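Local coordinates for neutral ceramidase (Pseudomonas aeruginosa, PDB 2ZWS), which hydrolyses the N-acyl bond of ceramides to give sphingosine and free fatty acid, and also catalyses the reverse synthesis, using zinc, at residues P308-F313 with Y475-V480; L560-I565 with Y613-Y618. One frame throughout, in Å; residues are numbered along the deposited sequence. Where two conformers were deposited one is given.

The two contacts belong to different parts of the enzyme, their centres about 57 Å apart on opposite sides of the chain's centre, and they share no helix or strand. Contact 1, in the N-terminal part, sets a short strand and the turn after it against a helix near the surface; side chains do the work, with one buried glutamine lying among an arginine, a phenylalanine and backbone. Contact 2, in the C-terminal part, joins two neighbouring strands of a beta-sandwich. There a backbone ladder carries the pairing, one face, mainly apolar and aromatic with an asparagine and a histidine, is largely buried, and the other mixes aliphatic and aromatic packing with charged groups.

Contact 1: residues P308-F313 with Y475-V480; sequences PIRPEF and YQQLFV
Pro308 and Ile309 form one short strand of a two-stranded antiparallel ribbon with residues 319-320, and the chain then turns across helix 471-488, where Gln477 reaches out to meet it. The long side chain of Gln477 has CG anti to its backbone N (chi1 174°) and stays extended, which carries its amide to the backbone between Pro308 O and Arg310 N. The CG2 methyl of Ile309 lies against the same amide, while its side chain also packs on Ala473 and Ala474 of the helix, an apolar residue suited to this buried place.

Arg310 crosses the Gln477 side chain at about a right angle. Its guanidinium stacks on the amide with the planes only 12° apart, and Arg310 NH1 lies 3.7 Å from Gln477 CD. Two flat polar groups can pack closely in this way while the arginine still bonds to others. NH2 forms a salt bridge with Asp481, one residue beyond 475-480, which ties the guanidinium to the helix. NE donates to Glu312 OE2 at 2.8 Å within the guanidinium plane, but only one of two modelled conformers of that glutamate is described here, so this second tie is doubtful.

The turn closes with Phe313 N bonded to Arg310 O at 3.0 Å, which brings Phe313 back to the helix with its CB directed toward it. An aromatic ring suits the site because its broad face can cover helix backbone: Gln477 CA sits 3.7 Å from the ring centroid, 11° off the normal, a CH-pi contact. Arg310 CZ lies at the ring's edge, in its plane. On the other side of the ring, Phe313 CD2 meets Gln476 CG at 4.0 Å, and Phe313 CE2 meets the CG2 methyl of Val480 at 4.3 Å.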
loop_
_atom_site.group_PDB
_atom_site.type_symbol
_atom_site.label_atom_id
_atom_site.label_comp_id
_atom_site.label_asym_id
_atom_site.label_seq_id
_atom_site.Cartn_x
_atom_site.Cartn_y
_atom_site.Cartn_z
ATOM N N PRO A 308 18.171 13.572 20.443
ATOM C CA PRO A 308 18.599 12.980 21.709
ATOM C C PRO A 308 17.646 11.887 22.171
ATOM O O PRO A 308 16.422 12.037 22.074
ATOM C CB PRO A 308 18.532 14.163 22.690
ATOM C CG PRO A 308 18.484 15.386 21.836
ATOM C CD PRO A 308 17.674 14.944 20.645
ATOM N N ILE A 309 18.206 10.792 22.662
ATOM C CA ILE A 309 17.419 9.702 23.213
ATOM C C ILE A 309 17.738 9.521 24.690
ATOM O O ILE A 309 18.911 9.363 25.076
ATOM C CB ILE A 309 17.667 8.365 22.478
ATOM C CG1 ILE A 309 17.655 8.593 20.962
ATOM C CG2 ILE A 309 16.608 7.343 22.902
ATOM C CD1 ILE A 309 18.279 7.519 20.155
ATOM N N ARG A 310 16.693 9.522 25.508
ATOM C CA ARG A 310 16.867 9.424 26.963
ATOM C C ARG A 310 17.312 8.013 27.369
ATOM O O ARG A 310 16.932 7.026 26.731
ATOM C CB ARG A 310 15.580 9.836 27.687
ATOM C CG ARG A 310 15.128 11.262 27.347
ATOM C CD ARG A 310 14.090 11.777 28.317
ATOM N NE ARG A 310 12.881 10.950 28.360
ATOM C CZ ARG A 310 11.853 11.061 27.517
ATOM N NH1 ARG A 310 11.876 11.959 26.535
ATOM N NH2 ARG A 310 10.810 10.269 27.662
ATOM N N PRO A 311 18.148 7.911 28.429
ATOM C CA PRO A 311 18.658 6.599 28.853
ATOM C C PRO A 311 17.620 5.510 29.136
ATOM O O PRO A 311 17.936 4.332 28.967
ATOM C CB PRO A 311 19.471 6.913 30.129
ATOM C CG PRO A 311 19.176 8.313 30.498
ATOM C CD PRO A 311 18.710 9.007 29.241
ATOM N N GLU A 312 16.410 5.891 29.556
ATOM C CA GLU A 312 15.347 4.911 29.801
ATOM C C GLU A 312 15.035 4.028 28.583
ATOM O O GLU A 312 14.491 2.932 28.737
ATOM C CB GLU A 312 14.075 5.594 30.323
ATOM C CG GLU A 312 13.657 6.839 29.555
ATOM C CD GLU A 312 12.802 7.803 30.366
ATOM O OE1 GLU A 312 11.799 7.361 30.963
ATOM O OE2 GLU A 312 13.126 9.012 30.398
ATOM N N PHE A 313 15.398 4.489 27.387
ATOM C CA PHE A 313 15.091 3.757 26.145
ATOM C C PHE A 313 16.288 3.055 25.501
ATOM O O PHE A 313 16.125 2.265 24.570
ATOM C CB PHE A 313 14.427 4.708 25.139
ATOM C CG PHE A 313 13.187 5.350 25.670
ATOM C CD1 PHE A 313 13.211 6.665 26.143
ATOM C CD2 PHE A 313 11.991 4.639 25.716
ATOM C CE1 PHE A 313 12.057 7.259 26.667
ATOM C CE2 PHE A 313 10.829 5.224 26.234
ATOM C CZ PHE A 313 10.858 6.540 26.710
ATOM N N TYR A 475 12.134 5.829 18.237
ATOM C CA TYR A 475 10.686 5.701 17.973
ATOM C C TYR A 475 9.919 5.367 19.248
ATOM O O TYR A 475 8.829 5.874 19.465
ATOM C CB TYR A 475 10.426 4.649 16.915
ATOM C CG TYR A 475 10.609 5.119 15.500
ATOM C CD1 TYR A 475 9.667 5.959 14.894
ATOM C CD2 TYR A 475 11.704 4.692 14.741
ATOM C CE1 TYR A 475 9.820 6.372 13.580
ATOM C CE2 TYR A 475 11.860 5.072 13.424
ATOM C CZ TYR A 475 10.903 5.923 12.839
ATOM O OH TYR A 475 11.010 6.315 11.523
ATOM N N GLN A 476 10.493 4.527 20.114
ATOM C CA GLN A 476 9.786 4.178 21.330
ATOM C C GLN A 476 9.608 5.423 22.213
ATOM O O GLN A 476 8.506 5.671 22.724
ATOM C CB GLN A 476 10.522 3.072 22.093
ATOM C CG GLN A 476 9.719 2.452 23.213
ATOM C CD GLN A 476 10.233 1.084 23.598
ATOM O OE1 GLN A 476 10.497 0.240 22.734
ATOM N NE2 GLN A 476 10.359 0.846 24.903
ATOM N N GLN A 477 10.663 6.213 22.345
ATOM C CA GLN A 477 10.587 7.462 23.111
ATOM C C GLN A 477 9.529 8.401 22.542
ATOM O O GLN A 477 8.735 8.970 23.289
ATOM C CB GLN A 477 11.923 8.174 23.054
ATOM C CG GLN A 477 11.917 9.550 23.688
ATOM C CD GLN A 477 13.294 10.133 23.702
ATOM O OE1 GLN A 477 13.594 11.077 22.962
ATOM N NE2 GLN A 477 14.162 9.542 24.499
ATOM N N LEU A 478 9.540 8.555 21.216
ATOM C CA LEU A 478 8.611 9.471 20.551
ATOM C C LEU A 478 7.154 9.065 20.773
ATOM O O LEU A 478 6.290 9.915 21.078
ATOM C CB LEU A 478 8.935 9.553 19.063
ATOM C CG LEU A 478 10.275 10.222 18.733
ATOM C CD1 LEU A 478 10.606 10.062 17.260
ATOM C CD2 LEU A 478 10.322 11.677 19.138
ATOM N N PHE A 479 6.870 7.779 20.589
ATOM C CA PHE A 479 5.518 7.280 20.828
ATOM C C PHE A 479 5.106 7.306 22.294
ATOM O O PHE A 479 3.941 7.586 22.611
ATOM C CB PHE A 479 5.337 5.897 20.196
ATOM C CG PHE A 479 5.077 5.945 18.713
ATOM C CD1 PHE A 479 3.864 6.452 18.238
ATOM C CD2 PHE A 479 6.024 5.494 17.782
ATOM C CE1 PHE A 479 3.589 6.519 16.869
ATOM C CE2 PHE A 479 5.720 5.557 16.377
ATOM C CZ PHE A 479 4.495 6.081 15.945
ATOM N N VAL A 480 6.025 6.981 23.207
ATOM C CA VAL A 480 5.662 7.050 24.629
ATOM C C VAL A 480 5.359 8.493 25.028
ATOM O O VAL A 480 4.332 8.762 25.694
ATOM C CB VAL A 480 6.752 6.422 25.523
ATOM C CG1 VAL A 480 6.561 6.841 26.998
ATOM C CG2 VAL A 480 6.673 4.918 25.376
#

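Contact 2: residues L560-I565 with Y613-Y618; sequences LEVVNI and YYIRHY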
loop_
_atom_site.group_PDB
_atom_site.type_symbol
_atom_site.label_atom_id
_atom_site.label_comp_id
_atom_site.label_asym_id
_atom_site.label_seq_id
_atom_site.Cartn_x
_atom_site.Cartn_y
_atom_site.Cartn_z
ATOM N N LEU A 560 -10.919 -2.606 -20.062
ATOM C CA LEU A 560 -11.618 -3.770 -20.584
ATOM C C LEU A 560 -12.941 -3.980 -19.873
ATOM O O LEU A 560 -13.115 -3.651 -18.704
ATOM C CB LEU A 560 -10.767 -5.037 -20.454
ATOM C CG LEU A 560 -10.595 -5.651 -19.055
ATOM C CD1 LEU A 560 -11.672 -6.717 -18.741
ATOM C CD2 LEU A 560 -9.173 -6.183 -18.850
ATOM N N GLU A 561 -13.857 -4.591 -20.598
ATOM C CA GLU A 561 -15.140 -5.008 -20.050
ATOM C C GLU A 561 -15.439 -6.382 -20.622
ATOM O O GLU A 561 -15.222 -6.607 -21.817
ATOM C CB GLU A 561 -16.233 -4.013 -20.452
ATOM C CG GLU A 561 -16.235 -2.728 -19.617
ATOM C CD GLU A 561 -17.203 -1.652 -20.125
ATOM O OE1 GLU A 561 -17.780 -1.802 -21.234
ATOM O OE2 GLU A 561 -17.359 -0.638 -19.404
ATOM N N VAL A 562 -15.913 -7.299 -19.776
ATOM C CA VAL A 562 -16.550 -8.544 -20.215
ATOM C C VAL A 562 -18.035 -8.273 -20.163
ATOM O O VAL A 562 -18.559 -7.928 -19.093
ATOM C CB VAL A 562 -16.215 -9.747 -19.325
ATOM C CG1 VAL A 562 -16.821 -10.999 -19.910
ATOM C CG2 VAL A 562 -14.709 -9.931 -19.234
ATOM N N VAL A 563 -18.686 -8.433 -21.317
ATOM C CA VAL A 563 -20.079 -8.037 -21.483
ATOM C C VAL A 563 -20.964 -9.247 -21.763
ATOM O O VAL A 563 -20.689 -10.017 -22.690
ATOM C CB VAL A 563 -20.235 -6.980 -22.604
ATOM C CG1 VAL A 563 -21.703 -6.528 -22.723
ATOM C CG2 VAL A 563 -19.354 -5.765 -22.358
ATOM N N ASN A 564 -22.008 -9.399 -20.945
ATOM C CA ASN A 564 -23.018 -10.447 -21.062
ATOM C C ASN A 564 -24.183 -9.916 -21.906
ATOM O O ASN A 564 -24.735 -8.853 -21.598
ATOM C CB ASN A 564 -23.498 -10.820 -19.645
ATOM C CG ASN A 564 -24.519 -11.966 -19.618
ATOM O OD1 ASN A 564 -24.677 -12.724 -20.577
ATOM N ND2 ASN A 564 -25.191 -12.113 -18.480
ATOM N N ILE A 565 -24.533 -10.632 -22.979
ATOM C CA ILE A 565 -25.679 -10.241 -23.837
ATOM C C ILE A 565 -26.778 -11.309 -23.869
ATOM O O ILE A 565 -27.641 -11.317 -24.762
ATOM C CB ILE A 565 -25.255 -9.857 -25.271
ATOM C CG1 ILE A 565 -24.273 -10.892 -25.836
ATOM C CG2 ILE A 565 -24.684 -8.435 -25.285
ATOM C CD1 ILE A 565 -23.906 -10.681 -27.297
ATOM N N TYR A 613 -21.347 -13.771 -24.688
ATOM C CA TYR A 613 -20.521 -12.724 -24.111
ATOM C C TYR A 613 -19.628 -12.117 -25.184
ATOM O O TYR A 613 -19.373 -12.744 -26.216
ATOM C CB TYR A 613 -19.619 -13.328 -23.029
ATOM C CG TYR A 613 -20.350 -13.833 -21.803
ATOM C CD1 TYR A 613 -20.430 -13.041 -20.657
ATOM C CD2 TYR A 613 -20.944 -15.105 -21.778
ATOM C CE1 TYR A 613 -21.088 -13.480 -19.521
ATOM C CE2 TYR A 613 -21.623 -15.558 -20.638
ATOM C CZ TYR A 613 -21.686 -14.733 -19.510
ATOM O OH TYR A 613 -22.338 -15.152 -18.367
ATOM N N TYR A 614 -19.131 -10.910 -24.943
ATOM C CA TYR A 614 -18.026 -10.408 -25.748
ATOM C C TYR A 614 -17.105 -9.559 -24.889
ATOM O O TYR A 614 -17.433 -9.254 -23.746
ATOM C CB TYR A 614 -18.525 -9.634 -26.970
ATOM C CG TYR A 614 -19.260 -8.338 -26.691
ATOM C CD1 TYR A 614 -20.659 -8.312 -26.553
ATOM C CD2 TYR A 614 -18.574 -7.131 -26.624
ATOM C CE1 TYR A 614 -21.332 -7.114 -26.323
ATOM C CE2 TYR A 614 -19.240 -5.937 -26.419
ATOM C CZ TYR A 614 -20.618 -5.936 -26.260
ATOM O OH TYR A 614 -21.264 -4.743 -26.054
ATOM N N ILE A 615 -15.954 -9.186 -25.428
ATOM C CA ILE A 615 -15.003 -8.371 -24.675
ATOM C C ILE A 615 -14.806 -7.029 -25.385
ATOM O O ILE A 615 -14.606 -6.981 -26.603
ATOM C CB ILE A 615 -13.662 -9.138 -24.457
ATOM C CG1 ILE A 615 -13.881 -10.322 -23.496
ATOM C CG2 ILE A 615 -12.554 -8.197 -23.934
ATOM C CD1 ILE A 615 -12.716 -11.293 -23.390
ATOM N N ARG A 616 -14.920 -5.941 -24.627
ATOM C CA ARG A 616 -14.667 -4.603 -25.126
ATOM C C ARG A 616 -13.353 -4.051 -24.556
ATOM O O ARG A 616 -13.055 -4.217 -23.352
ATOM C CB ARG A 616 -15.841 -3.686 -24.770
ATOM C CG ARG A 616 -15.772 -2.303 -25.339
ATOM C CD ARG A 616 -17.133 -1.624 -25.291
ATOM N NE ARG A 616 -17.027 -0.246 -25.762
ATOM C CZ ARG A 616 -18.054 0.586 -25.879
ATOM N NH1 ARG A 616 -17.855 1.823 -26.311
ATOM N NH2 ARG A 616 -19.272 0.181 -25.540
ATOM N N HIS A 617 -12.586 -3.380 -25.409
ATOM C CA HIS A 617 -11.361 -2.713 -25.006
ATOM C C HIS A 617 -11.498 -1.199 -25.131
ATOM O O HIS A 617 -12.054 -0.702 -26.104
ATOM C CB HIS A 617 -10.167 -3.209 -25.846
ATOM C CG HIS A 617 -8.923 -2.391 -25.694
ATOM N ND1 HIS A 617 -8.326 -2.146 -24.469
ATOM C CD2 HIS A 617 -8.119 -1.823 -26.628
ATOM C CE1 HIS A 617 -7.233 -1.425 -24.660
ATOM N NE2 HIS A 617 -7.095 -1.206 -25.957
ATOM N N TYR A 618 -11.015 -0.482 -24.120
ATOM C CA TYR A 618 -10.906 0.978 -24.147
ATOM C C TYR A 618 -9.447 1.354 -23.943
ATOM O O TYR A 618 -8.808 0.809 -23.041
ATOM C CB TYR A 618 -11.708 1.590 -22.999
ATOM C CG TYR A 618 -13.169 1.264 -22.942
ATOM C CD1 TYR A 618 -14.104 2.170 -23.434
ATOM C CD2 TYR A 618 -13.638 0.084 -22.369
ATOM C CE1 TYR A 618 -15.460 1.903 -23.359
ATOM C CE2 TYR A 618 -14.994 -0.199 -22.287
ATOM C CZ TYR A 618 -15.900 0.723 -22.800
ATOM O OH TYR A 618 -17.264 0.484 -22.728
#
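Two neighbouring antiparallel strands of the C-terminal beta-sandwich, Leu560-Ile565 and Tyr613-Tyr618, lie side by side in a five-stranded sheet, the latter in its central strand and the former next to an edge strand. Their ladder has two hydrogen-bonded pairs, Glu561 with Arg616 and Val563 with Tyr614, each joined by reciprocal N-H to O=C bonds; Val563 N to Tyr614 O, for example, is 2.9 Å.

Leu560, Val562, Asn564, Tyr613 and Ile615 share one face. Aliphatic chains suit it, because Leu560, Val562 and Ile615 pack on strand 595-603 of the facing sheet, and Leu560 also lies beside the magnesium ligands Asp579 and Thr584. Asn564 lays its amide nearly flat over Tyr613, the planes 15° apart and OD1 3.7 Å above the ring plane, toward its rim. Two polar atoms find partners elsewhere: Asn564 OD1 accepts from Gly566 N, and Tyr613 OH bonds Glu609 O.

On the other face, Val563 and Tyr614 run side by side. In Tyr614, chi1 of 66° puts CG between the backbone N and carbonyl carbon; the ring has one face against the valine, with Val563 CB 3.9 Å from the ring centroid, a CH-pi contact. Ile565 CG2 meets the ring edge, 3.7 Å from Tyr614 CE1.

Further along this face, Tyr618 OH donates to Glu561 OE1 at 2.8 Å. Glu561 OE1 lies in the plane of the Tyr618 ring, at its edge, whereas the hydroxyl stands above the carboxylate plane, 49° out of it. Tyr618 OH also lies over one face of the Arg616 guanidinium, whose NE is 4.8 Å from Glu561 OE1, too far for contact. A donated hydroxyl and a nearby positive charge would both favour the ionised carboxylate, so Glu561 probably carries its negative charge here, steadied by the tyrosine rather than by a direct salt bridge to the arginine.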